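PDB 6NXI: FAD:protein FMN transferase from Vibrio cholerae, which probably transfers the FMN moiety of FAD, with magnesium as cofactor, onto the hydroxyl group of a threonine in a target flavoprotein. Local coordinates for residues F62-V73 with N140-V151. Residues are numbered along the deposited sequence; the frame is centred on the assembly and turned at random.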
ATOM      1  N   PHE A  62     -16.152  12.689   1.360  1.00 27.00           N
ATOM      2  CA  PHE A  62     -15.541  13.488   0.268  1.00 27.71           C
ATOM      3  C   PHE A  62     -16.007  12.949  -1.090  1.00 27.97           C
ATOM      4  O   PHE A  62     -16.303  13.740  -1.988  1.00 29.45           O
ATOM      5  CB  PHE A  62     -14.026  13.533   0.351  1.00 28.10           C
ATOM      6  CG  PHE A  62     -13.389  14.327  -0.753  1.00 28.77           C
ATOM      7  CD1 PHE A  62     -13.672  15.682  -0.902  1.00 29.25           C
ATOM      8  CD2 PHE A  62     -12.551  13.731  -1.673  1.00 29.79           C
ATOM      9  CE1 PHE A  62     -13.078  16.421  -1.908  1.00 28.18           C
ATOM     10  CE2 PHE A  62     -11.969  14.477  -2.684  1.00 28.38           C
ATOM     11  CZ  PHE A  62     -12.220  15.827  -2.793  1.00 29.06           C
ATOM     12  N   ASN A  63     -16.005  11.630  -1.253  1.00 25.74           N
ATOM     13  CA  ASN A  63     -16.467  10.999  -2.516  1.00 26.46           C
ATOM     14  C   ASN A  63     -17.927  11.388  -2.743  1.00 28.84           C
ATOM     15  O   ASN A  63     -18.282  11.569  -3.931  1.00 29.61           O
ATOM     16  CB  ASN A  63     -16.208   9.491  -2.500  1.00 26.46           C
ATOM     17  CG  ASN A  63     -14.722   9.205  -2.541  1.00 25.54           C
ATOM     18  OD1 ASN A  63     -13.938  10.049  -2.975  1.00 25.22           O
ATOM     19  ND2 ASN A  63     -14.327   8.017  -2.077  1.00 24.00           N
ATOM     20  N   GLN A  64     -18.739  11.498  -1.691  1.00 30.18           N
ATOM     21  CA  GLN A  64     -20.186  11.856  -1.806  1.00 31.82           C
ATOM     22  C   GLN A  64     -20.367  13.355  -2.041  1.00 34.29           C
ATOM     23  O   GLN A  64     -21.446  13.744  -2.551  1.00 34.67           O
ATOM     24  CB  GLN A  64     -20.959  11.377  -0.585  1.00 33.01           C
ATOM     25  CG  GLN A  64     -20.965   9.866  -0.481  1.00 32.58           C
ATOM     26  CD  GLN A  64     -21.108   9.402   0.941  1.00 34.59           C
ATOM     27  OE1 GLN A  64     -21.638  10.132   1.778  1.00 38.68           O
ATOM     28  NE2 GLN A  64     -20.616   8.200   1.227  1.00 34.94           N
ATOM     29  N   HIS A  65     -19.355  14.160  -1.748  1.00 34.93           N
ATOM     30  CA  HIS A  65     -19.389  15.646  -1.896  1.00 36.40           C
ATOM     31  C   HIS A  65     -19.406  16.024  -3.391  1.00 38.01           C
ATOM     32  O   HIS A  65     -18.632  15.445  -4.141  1.00 35.66           O
ATOM     33  CB  HIS A  65     -18.192  16.178  -1.113  1.00 36.00           C
ATOM     34  CG  HIS A  65     -18.028  17.654  -1.123  1.00 38.24           C
ATOM     35  ND1 HIS A  65     -18.821  18.466  -0.344  1.00 39.07           N
ATOM     36  CD2 HIS A  65     -17.122  18.454  -1.736  1.00 38.09           C
ATOM     37  CE1 HIS A  65     -18.425  19.710  -0.488  1.00 40.63           C
ATOM     38  NE2 HIS A  65     -17.406  19.750  -1.346  1.00 39.42           N
ATOM     39  N   THR A  66     -20.240  16.980  -3.842  1.00 38.79           N
ATOM     40  CA  THR A  66     -20.394  17.266  -5.305  1.00 40.98           C
ATOM     41  C   THR A  66     -19.813  18.636  -5.711  1.00 43.28           C
ATOM     42  O   THR A  66     -19.257  18.717  -6.835  1.00 43.64           O
ATOM     43  CB  THR A  66     -21.838  17.003  -5.729  1.00 44.18           C
ATOM     44  OG1 THR A  66     -22.725  17.715  -4.870  1.00 43.28           O
ATOM     45  CG2 THR A  66     -22.162  15.527  -5.676  1.00 44.00           C
ATOM     46  N   SER A  67     -19.794  19.616  -4.781  1.00 43.87           N
ATOM     47  CA  SER A  67     -19.230  20.985  -4.939  0.60 44.69           C
ATOM     48  C   SER A  67     -17.736  20.964  -5.276  1.00 43.49           C
ATOM     49  O   SER A  67     -17.013  20.031  -4.769  1.00 44.00           O
ATOM     50  CB  SER A  67     -19.409  21.804  -3.681  0.60 44.96           C
ATOM     51  OG  SER A  67     -20.652  21.558  -3.056  0.60 47.20           O
ATOM     52  N   SER A  68     -17.316  21.986  -6.035  1.00 44.02           N
ATOM     53  CA  SER A  68     -15.945  22.542  -6.172  0.60 45.21           C
ATOM     54  C   SER A  68     -15.447  23.046  -4.811  1.00 43.64           C
ATOM     55  O   SER A  68     -14.256  23.314  -4.703  1.00 45.18           O
ATOM     56  CB  SER A  68     -15.944  23.701  -7.169  0.60 48.47           C
ATOM     57  OG  SER A  68     -15.690  23.271  -8.495  0.60 50.13           O
ATOM     58  N   GLU A  69     -16.359  23.253  -3.840  1.00 44.60           N
ATOM     59  CA  GLU A  69     -16.040  23.941  -2.551  1.00 44.73           C
ATOM     60  C   GLU A  69     -15.154  23.064  -1.682  1.00 42.74           C
ATOM     61  O   GLU A  69     -15.310  21.835  -1.623  1.00 39.00           O
ATOM     62  CB  GLU A  69     -17.272  24.409  -1.769  1.00 49.03           C
ATOM     63  CG  GLU A  69     -18.081  25.499  -2.486  1.00 53.03           C
ATOM     64  CD  GLU A  69     -17.588  26.946  -2.430  1.00 56.44           C
ATOM     65  OE1 GLU A  69     -16.405  27.186  -2.135  1.00 60.15           O
ATOM     66  OE2 GLU A  69     -18.416  27.862  -2.666  1.00 63.41           O
ATOM     67  N   PRO A  70     -14.149  23.669  -1.000  1.00 41.51           N
ATOM     68  CA  PRO A  70     -13.180  22.876  -0.233  1.00 39.36           C
ATOM     69  C   PRO A  70     -13.872  22.063   0.869  1.00 37.89           C
ATOM     70  O   PRO A  70     -14.871  22.482   1.441  1.00 37.97           O
ATOM     71  CB  PRO A  70     -12.196  23.926   0.309  1.00 40.17           C
ATOM     72  CG  PRO A  70     -12.354  25.085  -0.657  1.00 42.12           C
ATOM     73  CD  PRO A  70     -13.828  25.101  -0.987  1.00 42.22           C
ATOM     74  N   PHE A  71     -13.384  20.835   1.063  1.00 33.89           N
ATOM     75  CA  PHE A  71     -13.948  19.881   2.033  1.00 33.39           C
ATOM     76  C   PHE A  71     -12.875  19.581   3.091  1.00 32.72           C
ATOM     77  O   PHE A  71     -11.802  18.995   2.795  1.00 31.16           O
ATOM     78  CB  PHE A  71     -14.399  18.643   1.255  1.00 31.50           C
ATOM     79  CG  PHE A  71     -15.018  17.577   2.106  1.00 31.50           C
ATOM     80  CD1 PHE A  71     -16.382  17.485   2.299  1.00 32.42           C
ATOM     81  CD2 PHE A  71     -14.208  16.632   2.702  1.00 29.69           C
ATOM     82  CE1 PHE A  71     -16.918  16.459   3.064  1.00 30.97           C
ATOM     83  CE2 PHE A  71     -14.743  15.648   3.522  1.00 29.28           C
ATOM     84  CZ  PHE A  71     -16.093  15.537   3.665  1.00 29.94           C
ATOM     85  N   ALA A  72     -13.131  19.980   4.333  1.00 32.89           N
ATOM     86  CA  ALA A  72     -12.135  19.845   5.407  1.00 32.18           C
ATOM     87  C   ALA A  72     -11.990  18.372   5.796  1.00 31.33           C
ATOM     88  O   ALA A  72     -12.989  17.635   5.839  1.00 32.04           O
ATOM     89  CB  ALA A  72     -12.521  20.701   6.582  1.00 33.96           C
ATOM     90  N   VAL A  73     -10.743  17.975   6.014  1.00 30.45           N
ATOM     91  CA  VAL A  73     -10.371  16.608   6.436  1.00 29.11           C
ATOM     92  C   VAL A  73      -9.388  16.685   7.606  1.00 29.89           C
ATOM     93  O   VAL A  73      -8.785  17.753   7.920  1.00 29.89           O
ATOM     94  CB  VAL A  73      -9.800  15.809   5.253  1.00 28.51           C
ATOM     95  CG1 VAL A  73     -10.835  15.618   4.144  1.00 29.18           C
ATOM     96  CG2 VAL A  73      -8.531  16.455   4.719  1.00 29.78           C
ATOM     97  N   ASN A 140      -6.007  22.670   4.939  1.00 39.58           N
ATOM     98  CA  ASN A 140      -6.476  21.405   5.565  1.00 38.93           C
ATOM     99  C   ASN A 140      -7.736  20.896   4.847  1.00 36.36           C
ATOM    100  O   ASN A 140      -8.619  20.300   5.520  1.00 36.48           O
ATOM    101  CB  ASN A 140      -6.705  21.628   7.057  1.00 43.13           C
ATOM    102  CG  ASN A 140      -5.427  22.051   7.745  1.00 48.92           C
ATOM    103  OD1 ASN A 140      -4.338  21.713   7.280  1.00 55.28           O
ATOM    104  ND2 ASN A 140      -5.536  22.756   8.860  1.00 51.21           N
ATOM    105  N   THR A 141      -7.846  21.147   3.541  1.00 32.18           N
ATOM    106  CA  THR A 141      -9.045  20.757   2.756  1.00 31.69           C
ATOM    107  C   THR A 141      -8.609  20.072   1.467  1.00 31.34           C
ATOM    108  O   THR A 141      -7.449  20.244   1.002  1.00 32.21           O
ATOM    109  CB  THR A 141      -9.985  21.944   2.448  1.00 33.69           C
ATOM    110  OG1 THR A 141      -9.358  22.683   1.408  1.00 34.07           O
ATOM    111  CG2 THR A 141     -10.223  22.807   3.665  1.00 34.04           C
ATOM    112  N   LEU A 142      -9.549  19.306   0.940  1.00 31.14           N
ATOM    113  CA  LEU A 142      -9.502  18.734  -0.417  1.00 32.08           C
ATOM    114  C   LEU A 142     -10.556  19.424  -1.277  1.00 32.86           C
ATOM    115  O   LEU A 142     -11.666  19.653  -0.773  1.00 33.17           O
ATOM    116  CB  LEU A 142      -9.833  17.236  -0.340  1.00 31.37           C
ATOM    117  CG  LEU A 142      -9.020  16.385   0.626  1.00 30.65           C
ATOM    118  CD1 LEU A 142      -9.400  14.920   0.431  1.00 30.19           C
ATOM    119  CD2 LEU A 142      -7.531  16.591   0.428  1.00 31.97           C
ATOM    120  N   SER A 143     -10.261  19.587  -2.573  1.00 34.73           N
ATOM    121  CA  SER A 143     -11.302  20.004  -3.545  0.60 35.34           C
ATOM    122  C   SER A 143     -11.227  19.120  -4.787  1.00 34.21           C
ATOM    123  O   SER A 143     -10.142  18.567  -5.101  1.00 33.17           O
ATOM    124  CB  SER A 143     -11.274  21.488  -3.887  0.60 38.83           C
ATOM    125  OG  SER A 143      -9.955  21.996  -3.910  0.60 40.26           O
ATOM    126  N   LYS A 144     -12.378  18.959  -5.408  1.00 35.25           N
ATOM    127  CA  LYS A 144     -12.520  18.154  -6.638  1.00 35.61           C
ATOM    128  C   LYS A 144     -13.241  19.031  -7.649  1.00 37.30           C
ATOM    129  O   LYS A 144     -14.269  19.602  -7.252  1.00 39.22           O
ATOM    130  CB  LYS A 144     -13.267  16.854  -6.340  1.00 35.98           C
ATOM    131  CG  LYS A 144     -14.588  17.007  -5.599  1.00 37.77           C
ATOM    132  CD  LYS A 144     -15.084  15.743  -4.902  1.00 37.60           C
ATOM    133  CE  LYS A 144     -16.046  14.947  -5.744  1.00 37.44           C
ATOM    134  NZ  LYS A 144     -16.598  13.812  -4.976  1.00 36.26           N
ATOM    135  N   ASP A 145     -12.674  19.165  -8.852  1.00 36.70           N
ATOM    136  CA  ASP A 145     -13.181  20.134  -9.862  1.00 38.49           C
ATOM    137  C   ASP A 145     -14.253  19.429 -10.677  1.00 38.64           C
ATOM    138  O   ASP A 145     -14.869  20.088 -11.539  1.00 37.34           O
ATOM    139  CB  ASP A 145     -12.065  20.724 -10.715  1.00 40.95           C
ATOM    140  CG  ASP A 145     -11.378  19.766 -11.666  1.00 41.19           C
ATOM    141  OD1 ASP A 145     -11.839  18.584 -11.816  1.00 41.91           O
ATOM    142  OD2 ASP A 145     -10.383  20.213 -12.255  1.00 46.01           O
ATOM    143  N   ILE A 146     -14.481  18.146 -10.408  1.00 36.92           N
ATOM    144  CA  ILE A 146     -15.629  17.402 -11.007  1.00 36.59           C
ATOM    145  C   ILE A 146     -16.338  16.662  -9.878  1.00 37.91           C
ATOM    146  O   ILE A 146     -15.700  16.120  -8.964  1.00 35.29           O
ATOM    147  CB  ILE A 146     -15.238  16.464 -12.170  1.00 36.48           C
ATOM    148  CG1 ILE A 146     -14.202  15.404 -11.789  1.00 34.29           C
ATOM    149  CG2 ILE A 146     -14.758  17.262 -13.374  1.00 37.90           C
ATOM    150  CD1 ILE A 146     -14.072  14.306 -12.806  1.00 35.51           C
ATOM    151  N   PRO A 147     -17.687  16.653  -9.907  1.00 38.57           N
ATOM    152  CA  PRO A 147     -18.494  16.067  -8.837  1.00 38.18           C
ATOM    153  C   PRO A 147     -18.337  14.556  -8.625  1.00 37.66           C
ATOM    154  O   PRO A 147     -18.539  14.112  -7.531  1.00 39.00           O
ATOM    155  CB  PRO A 147     -19.945  16.423  -9.219  1.00 39.89           C
ATOM    156  CG  PRO A 147     -19.898  16.762 -10.690  1.00 40.83           C
ATOM    157  CD  PRO A 147     -18.509  17.290 -10.956  1.00 39.93           C
ATOM    158  N   GLU A 148     -17.992  13.796  -9.662  1.00 34.06           N
ATOM    159  CA  GLU A 148     -18.067  12.317  -9.616  1.00 34.57           C
ATOM    160  C   GLU A 148     -16.722  11.738  -9.153  1.00 31.59           C
ATOM    161  O   GLU A 148     -16.591  10.484  -9.193  1.00 30.26           O
ATOM    162  CB  GLU A 148     -18.416  11.758 -11.004  1.00 35.26           C
ATOM    163  CG  GLU A 148     -19.687  12.332 -11.601  1.00 40.68           C
ATOM    164  CD  GLU A 148     -19.548  13.618 -12.411  1.00 44.65           C
ATOM    165  OE1 GLU A 148     -18.434  14.214 -12.443  1.00 42.31           O
ATOM    166  OE2 GLU A 148     -20.574  14.017 -13.055  1.00 52.96           O
ATOM    167  N   LEU A 149     -15.728  12.589  -8.871  1.00 30.79           N
ATOM    168  CA  LEU A 149     -14.352  12.141  -8.525  1.00 30.41           C
ATOM    169  C   LEU A 149     -14.496  11.188  -7.348  1.00 29.20           C
ATOM    170  O   LEU A 149     -15.264  11.498  -6.441  1.00 30.91           O
ATOM    171  CB  LEU A 149     -13.418  13.306  -8.163  1.00 30.30           C
ATOM    172  CG  LEU A 149     -11.929  12.994  -8.343  1.00 30.52           C
ATOM    173  CD1 LEU A 149     -11.525  13.037  -9.802  1.00 30.52           C
ATOM    174  CD2 LEU A 149     -11.087  13.955  -7.553  1.00 30.17           C
ATOM    175  N   TYR A 150     -13.803  10.055  -7.376  1.00 29.12           N
ATOM    176  CA  TYR A 150     -13.889   9.054  -6.286  1.00 27.77           C
ATOM    177  C   TYR A 150     -12.457   8.642  -5.953  1.00 25.46           C
ATOM    178  O   TYR A 150     -11.779   8.037  -6.778  1.00 25.86           O
ATOM    179  CB  TYR A 150     -14.749   7.882  -6.744  1.00 27.93           C
ATOM    180  CG  TYR A 150     -15.099   6.833  -5.718  1.00 26.59           C
ATOM    181  CD1 TYR A 150     -14.128   6.020  -5.144  1.00 25.38           C
ATOM    182  CD2 TYR A 150     -16.412   6.623  -5.313  1.00 27.63           C
ATOM    183  CE1 TYR A 150     -14.457   5.082  -4.187  1.00 25.22           C
ATOM    184  CE2 TYR A 150     -16.753   5.675  -4.355  1.00 26.53           C
ATOM    185  CZ  TYR A 150     -15.770   4.868  -3.812  1.00 26.40           C
ATOM    186  OH  TYR A 150     -16.142   3.953  -2.860  1.00 26.88           O
ATOM    187  N   VAL A 151     -11.980   9.059  -4.791  1.00 23.20           N
ATOM    188  CA  VAL A 151     -10.583   8.810  -4.338  1.00 22.48           C
ATOM    189  C   VAL A 151     -10.608   7.507  -3.547  1.00 22.57           C
ATOM    190  O   VAL A 151     -11.500   7.306  -2.702  1.00 21.96           O
ATOM    191  CB  VAL A 151     -10.076   9.978  -3.463  1.00 24.61           C
ATOM    192  CG1 VAL A 151      -8.745   9.657  -2.852  1.00 22.85           C
ATOM    193  CG2 VAL A 151      -9.999  11.275  -4.258  1.00 25.18           C
TER
HETATM  194  O   HOH W   1     -16.288   5.943  -0.809  1.00 26.45           O
HETATM  195  O   HOH W   2     -17.913   9.823  -5.994  1.00 38.06           O
HETATM  196  O   HOH W   3     -16.774  19.386  -8.252  1.00 38.54           O
HETATM  197  O   HOH W   4     -14.504  19.988  -3.715  1.00 33.96           O
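Asn140 O accepts from Val73 N, and two residues on, Leu142 and Phe71 exchange two backbone hydrogen bonds as an antiparallel hydrogen-bonded pair, which sets 71-72 as an edge strand of a small sheet completed by strand 135-138. Leu142, branched and apolar, suits the buried side: its CB lies over one face of the Phe62 ring, 4.0 Å from the centroid, while CG meets Val73 CG1. Lys144 takes the opposite face with CD, 3.6 Å from Phe62 CZ, so two CH-pi contacts hold the ring between them. A bend at chi3 (-94°) carries the lysine's chain to the C-terminal end of helix 58-64, where Lys144 NZ donates to His65 O (2.7 Å) and Phe62 O (3.0 Å). Pro147 O is a weak acceptor for the same NZ, and Leu149 O, on the last residue of the type I turn 146-149, a third full one. The Tyr150 ring stacks on the Asn63 amide, planes 20° apart, with ND2 over the ring centre. Asparagine suits this place by offering both acceptor and donor: Asn63 OD1 accepts from Val151 N (2.8 Å) and Asn63 ND2 donates to Val151 O (3.0 Å). The carbonyls round Lys144 NZ, like the helix C-terminus, would probably favour its charged form, which ties helix end to turn.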